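Local coordinates for conserved hypothetical protein (Bacteroides thetaiotaomicron, PDB 2FB6) that is of unknown function but has a compact three-layer alpha/beta/alpha fold, probably related to the DsrE/DsrF-like sulfur-relay proteins, at residues M25-A30 against L65-S70; K52-D57 against L93-R98. All coordinates share one frame; numbering follows the deposited sequence. Where two conformers were deposited one is given.

Contact 1: residues M25-A30 against L65-S70; sequences MLAMYA and LEMLQS
M67 reaches across from helix 58-70 to A27 and A30 of helix 19-36, in a helix-helix contact of a three-layer alpha/beta/alpha fold. Helix 19-36 belongs to the beta-alpha-beta crossover between the adjacent parallel strands 9-14 and 41-46, and helix 58-70 lies in the next crossover, leading to strand 73-77. The nearest CA atoms across the contact, those of A27 and M67, are 7.5 Å from each other. The selenomethionine side chain fills the gap between the helices, and 122 Å² of surface is buried between the segments.

Its selenium does the touching. It lies 4.1 Å from A27 CA, so it rests against the helix backbone as well as against methyl groups. A27 CB and A30 CB, about one helical turn apart, are each 4.2 Å from M67 SE, and these small side chains are where SE comes against helix 19-36. With CG anti to its carbonyl carbon (chi1 -75°) and chi2 extended, M67 carries SE straight across; the bend at chi3 (-73°) then turns CE off across the line of approach. These contacts are apolar and near van der Waals distance.

Around this pair, I72 lies against both A30 and M67, and L31 also touches M67, while L26 faces the sheet through I12 and W14. At the C-terminal end of 65-70 the backbone of M67 is gripped by a side chain: S70 OG donates to M67 O at 2.7 Å, with a C=O...OG angle of 130° and OG slightly tilted from the carbonyl plane.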
loop_
_atom_site.group_PDB
_atom_site.type_symbol
_atom_site.label_atom_id
_atom_site.label_comp_id
_atom_site.label_asym_id
_atom_site.label_seq_id
_atom_site.Cartn_x
_atom_site.Cartn_y
_atom_site.Cartn_z
HETATM N N MSE A 25 -0.058 -3.517 -13.016
HETATM C CA MSE A 25 -0.146 -4.727 -12.207
HETATM C C MSE A 25 -0.742 -4.350 -10.864
HETATM O O MSE A 25 -1.880 -4.730 -10.541
HETATM C CB MSE A 25 1.229 -5.405 -12.077
HETATM C CG MSE A 25 1.173 -6.850 -11.595
HETATM SE SE MSE A 25 0.936 -6.986 -9.658
HETATM C CE MSE A 25 -0.649 -8.140 -9.663
ATOM N N LEU A 26 -0.000 -3.547 -10.110
ATOM C CA LEU A 26 -0.323 -3.325 -8.723
ATOM C C LEU A 26 -1.667 -2.613 -8.545
ATOM O O LEU A 26 -2.570 -3.158 -7.900
ATOM C CB LEU A 26 0.809 -2.535 -8.064
ATOM C CG LEU A 26 0.852 -2.540 -6.545
ATOM C CD1 LEU A 26 2.293 -2.295 -6.089
ATOM C CD2 LEU A 26 -0.093 -1.489 -5.989
ATOM N N ALA A 27 -1.809 -1.418 -9.119
ATOM C CA ALA A 27 -3.035 -0.643 -8.922
ATOM C C ALA A 27 -4.235 -1.303 -9.587
ATOM O O ALA A 27 -5.329 -1.350 -9.010
ATOM C CB ALA A 27 -2.870 0.792 -9.409
HETATM N N MSE A 28 -4.034 -1.836 -10.790
HETATM C CA MSE A 28 -5.144 -2.462 -11.487
HETATM C C MSE A 28 -5.683 -3.679 -10.732
HETATM O O MSE A 28 -6.911 -3.842 -10.573
HETATM C CB MSE A 28 -4.751 -2.856 -12.895
HETATM C CG MSE A 28 -5.933 -3.301 -13.682
HETATM SE SE MSE A 28 -5.364 -3.706 -15.442
HETATM C CE MSE A 28 -4.627 -5.516 -15.136
ATOM N N TYR A 29 -4.792 -4.523 -10.221
ATOM C CA TYR A 29 -5.277 -5.697 -9.501
ATOM C C TYR A 29 -5.909 -5.296 -8.163
ATOM O O TYR A 29 -6.958 -5.823 -7.789
ATOM C CB TYR A 29 -4.156 -6.705 -9.299
ATOM C CG TYR A 29 -4.626 -7.942 -8.564
ATOM C CD1 TYR A 29 -5.601 -8.787 -9.115
ATOM C CD2 TYR A 29 -4.087 -8.282 -7.316
ATOM C CE1 TYR A 29 -6.033 -9.939 -8.436
ATOM C CE2 TYR A 29 -4.516 -9.418 -6.643
ATOM C CZ TYR A 29 -5.481 -10.236 -7.194
ATOM O OH TYR A 29 -5.888 -11.348 -6.478
ATOM N N ALA A 30 -5.296 -4.350 -7.463
ATOM C CA ALA A 30 -5.814 -3.965 -6.158
ATOM C C ALA A 30 -7.201 -3.323 -6.295
ATOM O O ALA A 30 -8.163 -3.686 -5.570
ATOM C CB ALA A 30 -4.843 -3.032 -5.454
ATOM N N LEU A 65 -5.326 8.042 -4.685
ATOM C CA LEU A 65 -6.612 8.584 -4.266
ATOM C C LEU A 65 -7.774 7.666 -4.644
ATOM O O LEU A 65 -8.692 7.457 -3.838
ATOM C CB LEU A 65 -6.807 10.002 -4.809
ATOM C CG LEU A 65 -5.739 11.004 -4.343
ATOM C CD1 LEU A 65 -5.953 12.355 -5.030
ATOM C CD2 LEU A 65 -5.676 11.163 -2.816
ATOM N N GLU A 66 -7.723 7.092 -5.847
ATOM C CA GLU A 66 -8.769 6.156 -6.270
ATOM C C GLU A 66 -8.747 4.915 -5.396
ATOM O O GLU A 66 -9.806 4.405 -5.007
ATOM C CB GLU A 66 -8.650 5.764 -7.749
ATOM C CG GLU A 66 -9.884 4.993 -8.272
ATOM C CD GLU A 66 -9.738 4.487 -9.700
ATOM O OE1 GLU A 66 -8.783 4.902 -10.385
ATOM O OE2 GLU A 66 -10.573 3.654 -10.141
HETATM N N MSE A 67 -7.550 4.423 -5.083
HETATM C CA MSE A 67 -7.467 3.237 -4.236
HETATM C C MSE A 67 -8.039 3.527 -2.854
HETATM O O MSE A 67 -8.830 2.740 -2.330
HETATM C CB MSE A 67 -6.030 2.707 -4.171
HETATM C CG MSE A 67 -5.643 2.003 -5.461
HETATM SE SE MSE A 67 -3.958 1.074 -5.356
HETATM C CE MSE A 67 -3.103 2.489 -5.380
ATOM N N LEU A 68 -7.672 4.667 -2.277
ATOM C CA LEU A 68 -8.216 5.011 -0.957
ATOM C C LEU A 68 -9.736 5.147 -0.975
ATOM O O LEU A 68 -10.402 4.707 -0.035
ATOM C CB LEU A 68 -7.564 6.273 -0.380
ATOM C CG LEU A 68 -6.097 6.108 0.047
ATOM C CD1 LEU A 68 -5.416 7.462 0.276
ATOM C CD2 LEU A 68 -5.965 5.254 1.316
ATOM N N GLN A 69 -10.275 5.721 -2.047
ATOM C CA GLN A 69 -11.730 5.902 -2.170
ATOM C C GLN A 69 -12.442 4.555 -2.228
ATOM O O GLN A 69 -13.581 4.429 -1.776
ATOM C CB GLN A 69 -12.082 6.716 -3.417
ATOM C CG GLN A 69 -11.684 8.175 -3.381
ATOM C CD GLN A 69 -12.101 8.888 -4.657
ATOM O OE1 GLN A 69 -13.290 9.112 -4.891
ATOM N NE2 GLN A 69 -11.130 9.230 -5.497
ATOM N N SER A 70 -11.779 3.544 -2.792
ATOM C CA SER A 70 -12.404 2.218 -2.903
ATOM C C SER A 70 -12.380 1.439 -1.581
ATOM O O SER A 70 -12.995 0.385 -1.483
ATOM C CB SER A 70 -11.701 1.382 -3.974
ATOM O OG SER A 70 -10.480 0.863 -3.469
#

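Contact 2: residues K52-D57 against L93-R98; sequences KLVAND and LGITVR
This is a small, buried, purely apolar contact between helix 49-56 and the turn that leads into strand 96-98, at one outer strand of the parallel sheet. V54 alone represents the helix, and it meets L93 and I95, the residues before and after G94; together the segments bury 91 Å². The closest approach is 3.7 Å, between V54 CG1 and L93 CD1, while I95 CD1 stands 4.1 Å from the same V54 CG1. That methyl is thus shared, and the two CD1 atoms of L93 and I95 are themselves 4.1 Å apart, which closes a triangle of methyl groups.

V54 places CG1 at the contact by holding it anti to the backbone N (chi1 172°), and I95 runs extended at chi2 (161°), with its terminal methyl leading. G94, with positive phi, follows helix 87-92 in a Schellman motif, a turn consistent with both L93 and I95 facing V54. The chain then enters the parallel sheet at the centre of the alpha/beta/alpha sandwich, where T96 is hydrogen-bonded through its backbone to I74 and A76 of the neighbouring strand. I64 and I90 each touch both V54 and I95.

Just beyond V54, helix 49-56 gives way to helix 58-70: L53 O accepts from both N56 N and D57 N, the latter at 2.9 Å, and D57 OD1 caps V60 N.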
loop_
_atom_site.group_PDB
_atom_site.type_symbol
_atom_site.label_atom_id
_atom_site.label_comp_id
_atom_site.label_asym_id
_atom_site.label_seq_id
_atom_site.Cartn_x
_atom_site.Cartn_y
_atom_site.Cartn_z
ATOM N N LYS A 52 9.309 7.538 -2.564
ATOM C CA LYS A 52 9.744 8.693 -3.361
ATOM C C LYS A 52 8.855 8.860 -4.588
ATOM O O LYS A 52 8.484 9.980 -4.940
ATOM C CB LYS A 52 11.206 8.556 -3.794
ATOM C CG LYS A 52 12.200 8.847 -2.699
ATOM C CD LYS A 52 13.618 8.896 -3.254
ATOM C CE LYS A 52 14.642 8.880 -2.136
ATOM N NZ LYS A 52 16.034 8.756 -2.663
ATOM N N LEU A 53 8.495 7.750 -5.235
ATOM C CA LEU A 53 7.624 7.821 -6.405
ATOM C C LEU A 53 6.266 8.452 -6.070
ATOM O O LEU A 53 5.789 9.354 -6.761
ATOM C CB LEU A 53 7.433 6.437 -7.033
ATOM C CG LEU A 53 6.452 6.399 -8.204
ATOM C CD1 LEU A 53 7.035 7.162 -9.406
ATOM C CD2 LEU A 53 6.121 4.944 -8.537
ATOM N N VAL A 54 5.624 7.952 -5.023
ATOM C CA VAL A 54 4.312 8.463 -4.638
ATOM C C VAL A 54 4.399 9.939 -4.268
ATOM O O VAL A 54 3.511 10.722 -4.623
ATOM C CB VAL A 54 3.707 7.632 -3.488
ATOM C CG1 VAL A 54 2.461 8.281 -2.960
ATOM C CG2 VAL A 54 3.379 6.215 -3.989
ATOM N N ALA A 55 5.472 10.327 -3.572
ATOM C CA ALA A 55 5.604 11.707 -3.122
ATOM C C ALA A 55 5.731 12.685 -4.274
ATOM O O ALA A 55 5.307 13.831 -4.158
ATOM C CB ALA A 55 6.807 11.838 -2.199
ATOM N N ASN A 56 6.332 12.218 -5.367
ATOM C CA ASN A 56 6.750 13.098 -6.443
ATOM C C ASN A 56 5.933 13.017 -7.733
ATOM O O ASN A 56 6.017 13.924 -8.561
ATOM C CB ASN A 56 8.227 12.860 -6.750
ATOM C CG ASN A 56 9.150 13.421 -5.672
ATOM O OD1 ASN A 56 9.764 12.672 -4.911
ATOM N ND2 ASN A 56 9.247 14.755 -5.605
ATOM N N ASP A 57 5.158 11.951 -7.914
ATOM C CA ASP A 57 4.526 11.720 -9.214
ATOM C C ASP A 57 3.023 11.896 -9.140
ATOM O O ASP A 57 2.324 11.077 -8.534
ATOM C CB ASP A 57 4.869 10.324 -9.726
ATOM C CG ASP A 57 4.473 10.130 -11.170
ATOM O OD1 ASP A 57 3.268 10.198 -11.465
ATOM O OD2 ASP A 57 5.386 9.909 -11.998
ATOM N N LEU A 93 -2.040 12.950 1.349
ATOM C CA LEU A 93 -2.728 12.104 0.363
ATOM C C LEU A 93 -3.732 11.174 1.025
ATOM O O LEU A 93 -4.512 10.508 0.340
ATOM C CB LEU A 93 -1.734 11.259 -0.445
ATOM C CG LEU A 93 -0.795 12.018 -1.376
ATOM C CD1 LEU A 93 0.300 11.103 -1.860
ATOM C CD2 LEU A 93 -1.585 12.627 -2.556
ATOM N N GLY A 94 -3.702 11.112 2.354
ATOM C CA GLY A 94 -4.590 10.231 3.087
ATOM C C GLY A 94 -3.985 8.880 3.434
ATOM O O GLY A 94 -4.684 7.965 3.889
ATOM N N ILE A 95 -2.673 8.761 3.224
ATOM C CA ILE A 95 -1.915 7.558 3.580
ATOM C C ILE A 95 -1.532 7.625 5.062
ATOM O O ILE A 95 -1.148 8.697 5.568
ATOM C CB ILE A 95 -0.663 7.441 2.675
ATOM C CG1 ILE A 95 -1.077 7.221 1.217
ATOM C CG2 ILE A 95 0.264 6.331 3.133
ATOM C CD1 ILE A 95 0.029 7.545 0.212
ATOM N N THR A 96 -1.632 6.482 5.741
ATOM C CA THR A 96 -1.234 6.383 7.148
ATOM C C THR A 96 0.278 6.286 7.223
ATOM O O THR A 96 0.874 5.394 6.639
ATOM C CB THR A 96 -1.865 5.148 7.840
ATOM O OG1 THR A 96 -3.286 5.293 7.836
ATOM C CG2 THR A 96 -1.357 5.005 9.298
ATOM N N VAL A 97 0.903 7.195 7.956
ATOM C CA VAL A 97 2.339 7.134 8.124
ATOM C C VAL A 97 2.622 6.650 9.538
ATOM O O VAL A 97 2.154 7.252 10.508
ATOM C CB VAL A 97 2.987 8.521 7.881
ATOM C CG1 VAL A 97 4.462 8.531 8.227
ATOM C CG2 VAL A 97 2.776 8.956 6.439
ATOM N N ARG A 98 3.347 5.534 9.648
ATOM C CA ARG A 98 3.689 4.995 10.953
ATOM C C ARG A 98 4.945 4.146 10.871
ATOM O O ARG A 98 5.371 3.743 9.783
ATOM C CB ARG A 98 2.521 4.195 11.531
ATOM C CG ARG A 98 2.225 2.911 10.842
ATOM C CD ARG A 98 1.236 2.148 11.720
ATOM N NE ARG A 98 0.716 0.994 11.031
ATOM C CZ ARG A 98 0.091 -0.018 11.625
ATOM N NH1 ARG A 98 -0.076 -0.051 12.947
ATOM N NH2 ARG A 98 -0.338 -1.023 10.889
#

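Helix 58-70 joins the two contacts, whose centres are about 14 Å apart. Its C-terminal half supplies the M67 of contact 1, whereas its start is capped by D57 from the 52-57 segment of contact 2, and I64 lies between, packing on V54 and I95. The segments also meet directly: L68 CD1 is 3.2 Å from L93 O and 3.7 Å from G94 O, so the face of the helix that carries L68 packs on the turn before strand 96-98 while M67 points to helix 19-36. Along the chain the segments alternate, 25-30, 52-57, 65-70, 93-98; neither contact can be tied to a known ligand site.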